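Side-chain contacts in tautomerase (Bordetella trematum, PDB 6VVR), which belongs to the tautomerase superfamily, built from two consecutive beta-alpha-beta units of the MIF-like fold and assembled from three chains: residues 49-53 against 54-58; 5-8 against 9-13. All coordinates share one frame; numbering follows the deposited sequence.

Contact 1 (49-53 against 54-58)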
loop_
_atom_site.group_PDB
_atom_site.type_symbol
_atom_site.label_atom_id
_atom_site.label_comp_id
_atom_site.label_asym_id
_atom_site.label_seq_id
_atom_site.Cartn_x
_atom_site.Cartn_y
_atom_site.Cartn_z
ATOM N N ASP A 49 2.448 -1.669 17.505
ATOM C CA ASP A 49 2.928 -1.451 16.149
ATOM C C ASP A 49 2.229 -0.293 15.440
ATOM O O ASP A 49 2.374 -0.152 14.220
ATOM C CB ASP A 49 2.783 -2.737 15.330
ATOM C CG ASP A 49 3.746 -3.832 15.790
ATOM O OD1 ASP A 49 4.857 -3.494 16.253
ATOM O OD2 ASP A 49 3.401 -5.029 15.671
ATOM N N VAL A 50 1.486 0.541 16.168
ATOM C CA VAL A 50 0.836 1.706 15.586
ATOM C C VAL A 50 1.150 2.939 16.422
ATOM O O VAL A 50 1.361 2.859 17.638
ATOM C CB VAL A 50 -0.699 1.532 15.456
ATOM C CG1 VAL A 50 -1.052 0.185 14.853
ATOM C CG2 VAL A 50 -1.369 1.712 16.788
ATOM N N ILE A 51 1.181 4.089 15.751
ATOM C CA ILE A 51 1.264 5.383 16.420
ATOM C C ILE A 51 0.320 6.339 15.704
ATOM O O ILE A 51 0.281 6.376 14.470
ATOM C CB ILE A 51 2.712 5.926 16.463
ATOM C CG1 ILE A 51 2.795 7.218 17.295
ATOM C CG2 ILE A 51 3.273 6.137 15.075
ATOM C CD1 ILE A 51 4.229 7.679 17.614
ATOM N N VAL A 52 -0.477 7.078 16.476
ATOM C CA VAL A 52 -1.428 8.052 15.944
ATOM C C VAL A 52 -1.224 9.350 16.706
ATOM O O VAL A 52 -1.390 9.378 17.932
ATOM C CB VAL A 52 -2.888 7.589 16.086
ATOM C CG1 VAL A 52 -3.845 8.714 15.666
ATOM C CG2 VAL A 52 -3.146 6.317 15.270
ATOM N N ALA A 53 -0.880 10.417 15.987
ATOM C CA ALA A 53 -0.699 11.738 16.594
ATOM C C ALA A 53 0.299 11.678 17.741
ATOM O O ALA A 53 0.120 12.306 18.789
ATOM C CB ALA A 53 -2.040 12.324 17.058
ATOM N N GLY A 54 1.362 10.911 17.547
ATOM C CA GLY A 54 2.416 10.794 18.526
ATOM C C GLY A 54 2.151 9.827 19.664
ATOM O O GLY A 54 3.014 9.691 20.544
ATOM N N GLU A 55 0.999 9.152 19.675
ATOM C CA GLU A 55 0.617 8.241 20.753
ATOM C C GLU A 55 0.717 6.804 20.253
ATOM O O GLU A 55 -0.125 6.353 19.470
ATOM C CB GLU A 55 -0.795 8.529 21.262
ATOM C CG GLU A 55 -1.252 7.479 22.296
ATOM C CD GLU A 55 -2.596 7.786 22.951
ATOM O OE1 GLU A 55 -3.075 8.936 22.847
ATOM O OE2 GLU A 55 -3.172 6.861 23.570
ATOM N N VAL A 56 1.745 6.088 20.715
ATOM C CA VAL A 56 1.857 4.669 20.408
ATOM C C VAL A 56 0.691 3.934 21.048
ATOM O O VAL A 56 0.270 4.255 22.170
ATOM C CB VAL A 56 3.207 4.118 20.899
ATOM C CG1 VAL A 56 3.330 2.644 20.574
ATOM C CG2 VAL A 56 4.357 4.891 20.272
ATOM N N GLY A 57 0.137 2.961 20.316
ATOM C CA GLY A 57 -0.946 2.141 20.823
ATOM C C GLY A 57 -2.336 2.724 20.685
ATOM O O GLY A 57 -3.310 2.057 21.063
ATOM N N ALA A 58 -2.464 3.947 20.179
ATOM C CA ALA A 58 -3.785 4.519 19.975
ATOM C C ALA A 58 -4.507 3.768 18.864
ATOM O O ALA A 58 -3.892 3.261 17.922
ATOM C CB ALA A 58 -3.684 6.006 19.638
#
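A tight two-residue beta hairpin joins strands 50-52 and 55-56, with a type I' turn running from Val52 to Glu55. Val52 and Glu55 form the hydrogen-bonded pair that closes the turn: Val52 N donates to Glu55 O over 3.1 Å, and Glu55 N returns a bond to Val52 O at 3.0 Å. Ala53 and Gly54 fill the corner positions, each with positive phi; Gly54, at 82°, is the type that suits such angles, whereas the left-handed backbone of Ala53 is less comfortable for a residue with a CB. A third bond runs from Gly57 N to Val50 O, and Val56 CA adds a C-H...O contact to the same carbonyl oxygen. Gly57, again with positive phi, lets the chain bend away in the type II turn from Glu55 to Ala58.

On one face of the hairpin, Ile51 and Val56 are a non-hydrogen-bonded pair. With chi1 at -174°, Ile51 CG1 lies opposite its backbone N, and the extended branch carries CD1 alongside Val56 CG2 at 3.9 Å and over the backbone of Gly54. Glu55 sits on the other face with Val52, its extended chain taking the carboxylate away from strand 50-52, as befits a charged group at an exposed place. Beta-branched Val50, Ile51 and Val52 favour the extended backbone. Their strand also pairs antiparallel with a strand of the second subunit, where Val50 packs on Ile41 and Val52 on Arg39 of that chain. Val50 CG2 presses to 3.2 Å from Ala58 O, a buried carbonyl oxygen with no hydrogen-bond partner in the model. Beyond the type II turn, the methyl of Ala58 meets Val52, CB to CB, at 4.0 Å.

Contact 2 (5-8 against 9-13)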
loop_
_atom_site.group_PDB
_atom_site.type_symbol
_atom_site.label_atom_id
_atom_site.label_comp_id
_atom_site.label_asym_id
_atom_site.label_seq_id
_atom_site.Cartn_x
_atom_site.Cartn_y
_atom_site.Cartn_z
ATOM N N VAL A 5 -7.215 -3.170 3.978
ATOM C CA VAL A 5 -7.813 -2.649 5.197
ATOM C C VAL A 5 -6.931 -3.029 6.372
ATOM O O VAL A 5 -6.437 -4.160 6.453
ATOM C CB VAL A 5 -9.236 -3.205 5.392
ATOM C CG1 VAL A 5 -9.910 -2.530 6.582
ATOM C CG2 VAL A 5 -10.023 -3.013 4.120
ATOM N N HIS A 6 -6.764 -2.093 7.297
ATOM C CA HIS A 6 -5.775 -2.202 8.359
ATOM C C HIS A 6 -6.468 -1.847 9.661
ATOM O O HIS A 6 -6.959 -0.727 9.801
ATOM C CB HIS A 6 -4.598 -1.264 8.069
ATOM C CG HIS A 6 -4.015 -1.463 6.704
ATOM N ND1 HIS A 6 -2.909 -2.256 6.478
ATOM C CD2 HIS A 6 -4.407 -1.009 5.487
ATOM C CE1 HIS A 6 -2.632 -2.264 5.185
ATOM N NE2 HIS A 6 -3.528 -1.519 4.562
ATOM N N ILE A 7 -6.566 -2.810 10.581
ATOM C CA ILE A 7 -7.343 -2.636 11.803
ATOM C C ILE A 7 -6.517 -3.121 12.984
ATOM O O ILE A 7 -5.515 -3.818 12.833
ATOM C CB ILE A 7 -8.702 -3.369 11.761
ATOM C CG1 ILE A 7 -8.505 -4.874 11.656
ATOM C CG2 ILE A 7 -9.549 -2.864 10.604
ATOM C CD1 ILE A 7 -9.804 -5.661 11.804
ATOM N N MET A 8 -6.953 -2.728 14.174
ATOM C CA MET A 8 -6.300 -3.175 15.390
ATOM C C MET A 8 -6.666 -4.627 15.667
ATOM O O MET A 8 -7.776 -5.077 15.362
ATOM C CB MET A 8 -6.713 -2.302 16.579
ATOM C CG MET A 8 -6.474 -0.812 16.384
ATOM S SD MET A 8 -4.789 -0.493 15.847
ATOM C CE MET A 8 -3.845 -1.042 17.262
ATOM N N GLN A 9 -5.714 -5.362 16.237
ATOM C CA GLN A 9 -6.016 -6.671 16.803
ATOM C C GLN A 9 -7.133 -6.549 17.832
ATOM O O GLN A 9 -7.282 -5.526 18.501
ATOM C CB GLN A 9 -4.778 -7.266 17.480
ATOM C CG GLN A 9 -3.725 -7.831 16.550
ATOM C CD GLN A 9 -2.549 -8.415 17.317
ATOM O OE1 GLN A 9 -2.554 -8.448 18.548
ATOM N NE2 GLN A 9 -1.532 -8.865 16.592
ATOM N N GLY A 10 -7.917 -7.608 17.971
ATOM C CA GLY A 10 -8.894 -7.681 19.039
ATOM C C GLY A 10 -10.323 -7.881 18.603
ATOM O O GLY A 10 -11.173 -8.171 19.460
ATOM N N HIS A 11 -10.649 -7.733 17.326
ATOM C CA HIS A 11 -12.010 -7.972 16.873
ATOM C C HIS A 11 -12.181 -9.447 16.528
ATOM O O HIS A 11 -11.218 -10.132 16.173
ATOM C CB HIS A 11 -12.342 -7.085 15.671
ATOM C CG HIS A 11 -12.281 -5.618 15.977
ATOM N ND1 HIS A 11 -13.333 -4.933 16.547
ATOM C CD2 HIS A 11 -11.289 -4.711 15.807
ATOM C CE1 HIS A 11 -12.995 -3.664 16.705
ATOM N NE2 HIS A 11 -11.761 -3.503 16.264
ATOM N N THR A 12 -13.416 -9.941 16.662
ATOM C CA THR A 12 -13.633 -11.364 16.422
ATOM C C THR A 12 -13.650 -11.670 14.928
ATOM O O THR A 12 -13.951 -10.795 14.108
ATOM C CB THR A 12 -14.955 -11.834 17.031
ATOM O OG1 THR A 12 -16.037 -11.119 16.421
ATOM C CG2 THR A 12 -14.971 -11.638 18.548
ATOM N N PRO A 13 -13.339 -12.919 14.558
ATOM C CA PRO A 13 -13.489 -13.327 13.150
ATOM C C PRO A 13 -14.850 -12.999 12.569
ATOM O O PRO A 13 -14.941 -12.599 11.400
ATOM C CB PRO A 13 -13.248 -14.840 13.208
ATOM C CG PRO A 13 -12.318 -15.023 14.358
ATOM C CD PRO A 13 -12.654 -13.945 15.364
HETATM O O HOH W 1 -9.062 -7.348 14.943
#
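Met8 O and His11 are joined through a water where strand 2-8 runs out into the loop that leads to helix 13-31, and most of what links them is polar. The water spans the bend, donating to Met8 O at 2.6 Å and accepting from His11 N at 2.9 Å. It thus satisfies two backbone groups that make no direct hydrogen bond to each other, and it lies in the plane of the His11 ring, at the edge. Met8 O also approaches the ring edge, 3.6 Å from His11 CD2. Gly10 allows the turn, since its phi of 122° would jam a side chain against the preceding carbonyl oxygen.

Apolar contact is slight. Ile7 CD1 comes obliquely to the His11 ring, 4.4 Å from CD2, while both side chains also touch Lys16 of helix 13-31 and Leu91 of helix 73-91. A chi1 of -62° swings the imidazole away from its own carbonyl carbon and brings the CD2 edge to Met8 O. The apolar, branched Ile7 suits the buried side of the strand, and the long polar Gln9 suits the exposed bend.

Capping comes last along the chain: Thr12 at the N-cap accepts from Ala15 N through OG1, and Pro13 fits the first turn, which needs no N-H there. No direct hydrogen bond joins 5-8 to 9-13, so a water carries the polar link, and the geometry there depends on its being bound.

How the contacts relate
Contact 2 comes first along the chain, at the exit of strand 2-8 and the approach to helix 13-31; contact 1 follows, after strand 39-45. Their centres lie about 16 Å apart on the same side of the chain's centre. Strand 2-8 is an inner strand of the four-stranded sheet, parallel to its neighbour 39-45, whereas the hairpin forms a small separate sheet of its own within the chain. The two meet through Val50 CG2 and Met8 CE, 3.7 Å apart. Apolar packing thus connects the end of a central strand to the hairpin, whose strand 50-52 pairs with a strand of the second subunit, so the sheet continues across the interface.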